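Local atomic coordinates of disulfide isomerase (Salmonella enterica subsp. enterica serovar Typhimurium, PDB entry 3L9U), a protein that forms disulfide bonds in other proteins by handing on its own disulfide, probably working with DsbI to oxidise the sulfotransferase AssT. Residues A[3-12]-A[189-200]. Sequence-based numbering, arbitrary orientation.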
loop_
_atom_site.group_PDB
_atom_site.type_symbol
_atom_site.label_atom_id
_atom_site.label_comp_id
_atom_site.label_asym_id
_atom_site.label_seq_id
_atom_site.Cartn_x
_atom_site.Cartn_y
_atom_site.Cartn_z
ATOM N N ALA A 3 23.651 -15.814 -5.577
ATOM C CA ALA A 3 23.045 -17.132 -5.757
ATOM C C ALA A 3 21.560 -17.114 -5.416
ATOM O O ALA A 3 20.766 -16.429 -6.062
ATOM C CB ALA A 3 23.750 -18.134 -4.887
ATOM N N SER A 4 21.196 -17.905 -4.411
ATOM C CA SER A 4 19.918 -17.755 -3.720
ATOM C C SER A 4 20.198 -17.815 -2.218
ATOM O O SER A 4 20.794 -18.771 -1.712
ATOM C CB SER A 4 18.899 -18.811 -4.154
ATOM O OG SER A 4 18.072 -18.313 -5.212
ATOM N N ALA A 5 19.786 -16.771 -1.517
ATOM C CA ALA A 5 20.217 -16.558 -0.147
ATOM C C ALA A 5 19.105 -16.719 0.879
ATOM O O ALA A 5 19.373 -16.788 2.079
ATOM C CB ALA A 5 20.846 -15.177 -0.019
ATOM N N PHE A 6 17.860 -16.777 0.419
ATOM C CA PHE A 6 16.729 -16.725 1.345
ATOM C C PHE A 6 15.921 -18.013 1.389
ATOM O O PHE A 6 15.977 -18.831 0.467
ATOM C CB PHE A 6 15.866 -15.504 1.052
ATOM C CG PHE A 6 16.614 -14.218 1.211
ATOM C CD1 PHE A 6 16.713 -13.617 2.456
ATOM C CD2 PHE A 6 17.263 -13.636 0.133
ATOM C CE1 PHE A 6 17.420 -12.442 2.620
ATOM C CE2 PHE A 6 17.975 -12.462 0.291
ATOM C CZ PHE A 6 18.053 -11.863 1.538
ATOM N N THR A 7 15.179 -18.178 2.476
ATOM C CA THR A 7 14.647 -19.473 2.865
ATOM C C THR A 7 13.120 -19.525 2.895
ATOM O O THR A 7 12.466 -18.805 3.646
ATOM C CB THR A 7 15.205 -19.880 4.258
ATOM O OG1 THR A 7 16.638 -19.841 4.224
ATOM C CG2 THR A 7 14.751 -21.271 4.633
ATOM N N GLU A 8 12.561 -20.395 2.067
ATOM C CA GLU A 8 11.134 -20.656 2.078
ATOM C C GLU A 8 10.674 -21.089 3.475
ATOM O O GLU A 8 11.277 -21.969 4.089
ATOM C CB GLU A 8 10.822 -21.752 1.063
ATOM C CG GLU A 8 9.383 -22.145 1.029
ATOM C CD GLU A 8 9.114 -23.282 0.067
ATOM O OE1 GLU A 8 10.047 -24.045 -0.272
ATOM O OE2 GLU A 8 7.956 -23.406 -0.346
ATOM N N GLY A 9 9.611 -20.463 3.973
ATOM C CA GLY A 9 9.056 -20.805 5.271
ATOM C C GLY A 9 9.598 -19.938 6.392
ATOM O O GLY A 9 9.057 -19.916 7.499
ATOM N N THR A 10 10.678 -19.220 6.109
ATOM C CA THR A 10 11.250 -18.301 7.080
ATOM C C THR A 10 11.232 -16.879 6.544
ATOM O O THR A 10 10.645 -15.981 7.146
ATOM C CB THR A 10 12.694 -18.687 7.437
ATOM O OG1 THR A 10 12.698 -19.966 8.086
ATOM C CG2 THR A 10 13.302 -17.647 8.366
ATOM N N ASP A 11 11.864 -16.675 5.395
ATOM C CA ASP A 11 11.929 -15.333 4.814
ATOM C C ASP A 11 10.689 -14.993 3.998
ATOM O O ASP A 11 10.273 -13.835 3.939
ATOM C CB ASP A 11 13.187 -15.191 3.964
ATOM C CG ASP A 11 14.444 -15.388 4.778
ATOM O OD1 ASP A 11 14.665 -14.610 5.732
ATOM O OD2 ASP A 11 15.207 -16.320 4.466
ATOM N N TYR A 12 10.097 -16.007 3.377
ATOM C CA TYR A 12 8.946 -15.793 2.509
ATOM C C TYR A 12 8.157 -17.085 2.380
ATOM O O TYR A 12 8.618 -18.141 2.792
ATOM C CB TYR A 12 9.409 -15.345 1.116
ATOM C CG TYR A 12 10.177 -16.419 0.372
ATOM C CD1 TYR A 12 11.551 -16.562 0.544
ATOM C CD2 TYR A 12 9.523 -17.317 -0.478
ATOM C CE1 TYR A 12 12.257 -17.549 -0.122
ATOM C CE2 TYR A 12 10.226 -18.308 -1.149
ATOM C CZ TYR A 12 11.592 -18.416 -0.965
ATOM O OH TYR A 12 12.305 -19.398 -1.625
ATOM N N SER A 189 18.931 -6.249 3.251
ATOM C CA SER A 189 18.531 -7.652 3.172
ATOM C C SER A 189 17.213 -7.795 2.412
ATOM O O SER A 189 17.102 -8.596 1.487
ATOM C CB SER A 189 18.397 -8.247 4.573
ATOM O OG SER A 189 17.901 -9.574 4.524
ATOM N N MET A 190 16.213 -7.016 2.811
ATOM C CA MET A 190 14.901 -7.099 2.188
ATOM C C MET A 190 14.964 -6.786 0.702
ATOM O O MET A 190 14.282 -7.418 -0.109
ATOM C CB MET A 190 13.925 -6.146 2.870
ATOM C CG MET A 190 12.502 -6.336 2.409
ATOM S SD MET A 190 11.425 -5.082 3.096
ATOM C CE MET A 190 9.879 -5.518 2.297
ATOM N N ALA A 191 15.767 -5.797 0.332
ATOM C CA ALA A 191 15.891 -5.463 -1.082
ATOM C C ALA A 191 16.419 -6.653 -1.881
ATOM O O ALA A 191 15.914 -6.955 -2.970
ATOM C CB ALA A 191 16.778 -4.232 -1.281
ATOM N N GLU A 192 17.426 -7.341 -1.347
ATOM C CA GLU A 192 17.946 -8.529 -2.030
ATOM C C GLU A 192 16.934 -9.673 -2.042
ATOM O O GLU A 192 16.852 -10.427 -3.010
ATOM C CB GLU A 192 19.277 -8.967 -1.420
ATOM C CG GLU A 192 20.397 -8.010 -1.737
ATOM C CD GLU A 192 20.574 -7.792 -3.232
ATOM O OE1 GLU A 192 20.526 -8.787 -3.993
ATOM O OE2 GLU A 192 20.763 -6.622 -3.641
ATOM N N LEU A 193 16.159 -9.797 -0.971
ATOM C CA LEU A 193 15.081 -10.782 -0.921
ATOM C C LEU A 193 14.075 -10.521 -2.043
ATOM O O LEU A 193 13.691 -11.434 -2.784
ATOM C CB LEU A 193 14.394 -10.745 0.445
ATOM C CG LEU A 193 13.125 -11.583 0.604
ATOM C CD1 LEU A 193 13.361 -13.058 0.235
ATOM C CD2 LEU A 193 12.588 -11.439 2.022
ATOM N N VAL A 194 13.644 -9.271 -2.166
ATOM C CA VAL A 194 12.743 -8.902 -3.258
ATOM C C VAL A 194 13.351 -9.219 -4.633
ATOM O O VAL A 194 12.668 -9.766 -5.497
ATOM C CB VAL A 194 12.323 -7.412 -3.180
ATOM C CG1 VAL A 194 11.584 -6.974 -4.456
ATOM C CG2 VAL A 194 11.473 -7.177 -1.913
ATOM N N ARG A 195 14.628 -8.888 -4.836
ATOM C CA ARG A 195 15.267 -9.143 -6.129
ATOM C C ARG A 195 15.338 -10.636 -6.429
ATOM O O ARG A 195 15.118 -11.066 -7.561
ATOM C CB ARG A 195 16.664 -8.523 -6.182
ATOM C CG ARG A 195 16.673 -7.022 -5.951
ATOM C CD ARG A 195 18.083 -6.456 -5.990
ATOM N NE ARG A 195 18.613 -6.469 -7.345
ATOM C CZ ARG A 195 18.402 -5.512 -8.243
ATOM N NH1 ARG A 195 17.672 -4.445 -7.933
ATOM N NH2 ARG A 195 18.926 -5.623 -9.456
ATOM N N GLU A 196 15.639 -11.426 -5.408
ATOM C CA GLU A 196 15.686 -12.879 -5.551
ATOM C C GLU A 196 14.313 -13.441 -5.932
ATOM O O GLU A 196 14.193 -14.288 -6.826
ATOM C CB GLU A 196 16.169 -13.497 -4.236
ATOM C CG GLU A 196 16.284 -15.012 -4.230
ATOM C CD GLU A 196 17.163 -15.506 -3.092
ATOM O OE1 GLU A 196 18.335 -15.075 -3.017
ATOM O OE2 GLU A 196 16.686 -16.321 -2.270
ATOM N N LEU A 197 13.273 -12.967 -5.258
ATOM C CA LEU A 197 11.925 -13.455 -5.524
ATOM C C LEU A 197 11.445 -13.016 -6.903
ATOM O O LEU A 197 10.728 -13.752 -7.589
ATOM C CB LEU A 197 10.958 -12.944 -4.454
ATOM C CG LEU A 197 11.218 -13.492 -3.047
ATOM C CD1 LEU A 197 10.294 -12.846 -2.024
ATOM C CD2 LEU A 197 11.084 -15.019 -3.031
ATOM N N ALA A 198 11.861 -11.822 -7.313
ATOM C CA ALA A 198 11.354 -11.210 -8.538
ATOM C C ALA A 198 11.854 -11.932 -9.773
ATOM O O ALA A 198 11.221 -11.887 -10.830
ATOM C CB ALA A 198 11.752 -9.741 -8.598
ATOM N N THR A 199 12.993 -12.603 -9.632
ATOM C CA THR A 199 13.647 -13.255 -10.761
ATOM C C THR A 199 13.505 -14.773 -10.723
ATOM O O THR A 199 14.190 -15.480 -11.464
ATOM C CB THR A 199 15.139 -12.873 -10.852
ATOM O OG1 THR A 199 15.792 -13.172 -9.613
ATOM C CG2 THR A 199 15.286 -11.391 -11.138
ATOM N N LYS A 200 12.614 -15.273 -9.871
ATOM C CA LYS A 200 12.262 -16.693 -9.890
ATOM C C LYS A 200 11.417 -16.995 -11.125
ATOM O O LYS A 200 10.512 -16.234 -11.464
ATOM C CB LYS A 200 11.497 -17.085 -8.621
ATOM C CG LYS A 200 12.367 -17.230 -7.379
ATOM C CD LYS A 200 11.522 -17.516 -6.142
ATOM C CE LYS A 200 12.381 -17.706 -4.898
ATOM N NZ LYS A 200 13.219 -18.942 -4.985
HETATM O O HOH W 1 19.328 -14.444 -6.006
HETATM O O HOH W 2 15.369 -18.771 -6.571
#
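The phenyl ring of Phe-6 lies flat over Leu-193: the Leu-193 CB sits 3.9 Å from the ring centroid and only 6° off its normal, a CH-pi contact, while Leu-193 CD1 reaches Phe-6 CG at 3.6 Å. The far rim of the ring lies against the preceding helical turn, Phe-6 CE1 passing 3.5 Å from Ser-189 OG. One turn on, Glu-196 extends from the helix with CG anti to its backbone N (chi1 -179°) and grips two successive amides of the loop. Its OE1 accepts from Ala-5 N (2.7 Å, 165° at the hydrogen) and OE2 from Phe-6 N (3.0 Å), both on the syn side and slightly out of the carboxylate plane. Here the N-terminal loop, running into edge strand 12-14, packs on the C-terminal helix 187-198 of the thioredoxin fold, whose Val-194 and Leu-197 lie on strand 170-173. The second ring, Tyr-12, receives Leu-197 CD2 over the centre of one face, 3.6 Å from the centroid, with Glu-8 CA above the opposite face, offset toward the rim. Beyond the helix, Lys-200 bends at its end, and a water accepting from its NZ at 2.7 Å also bonds Ser-4 OG.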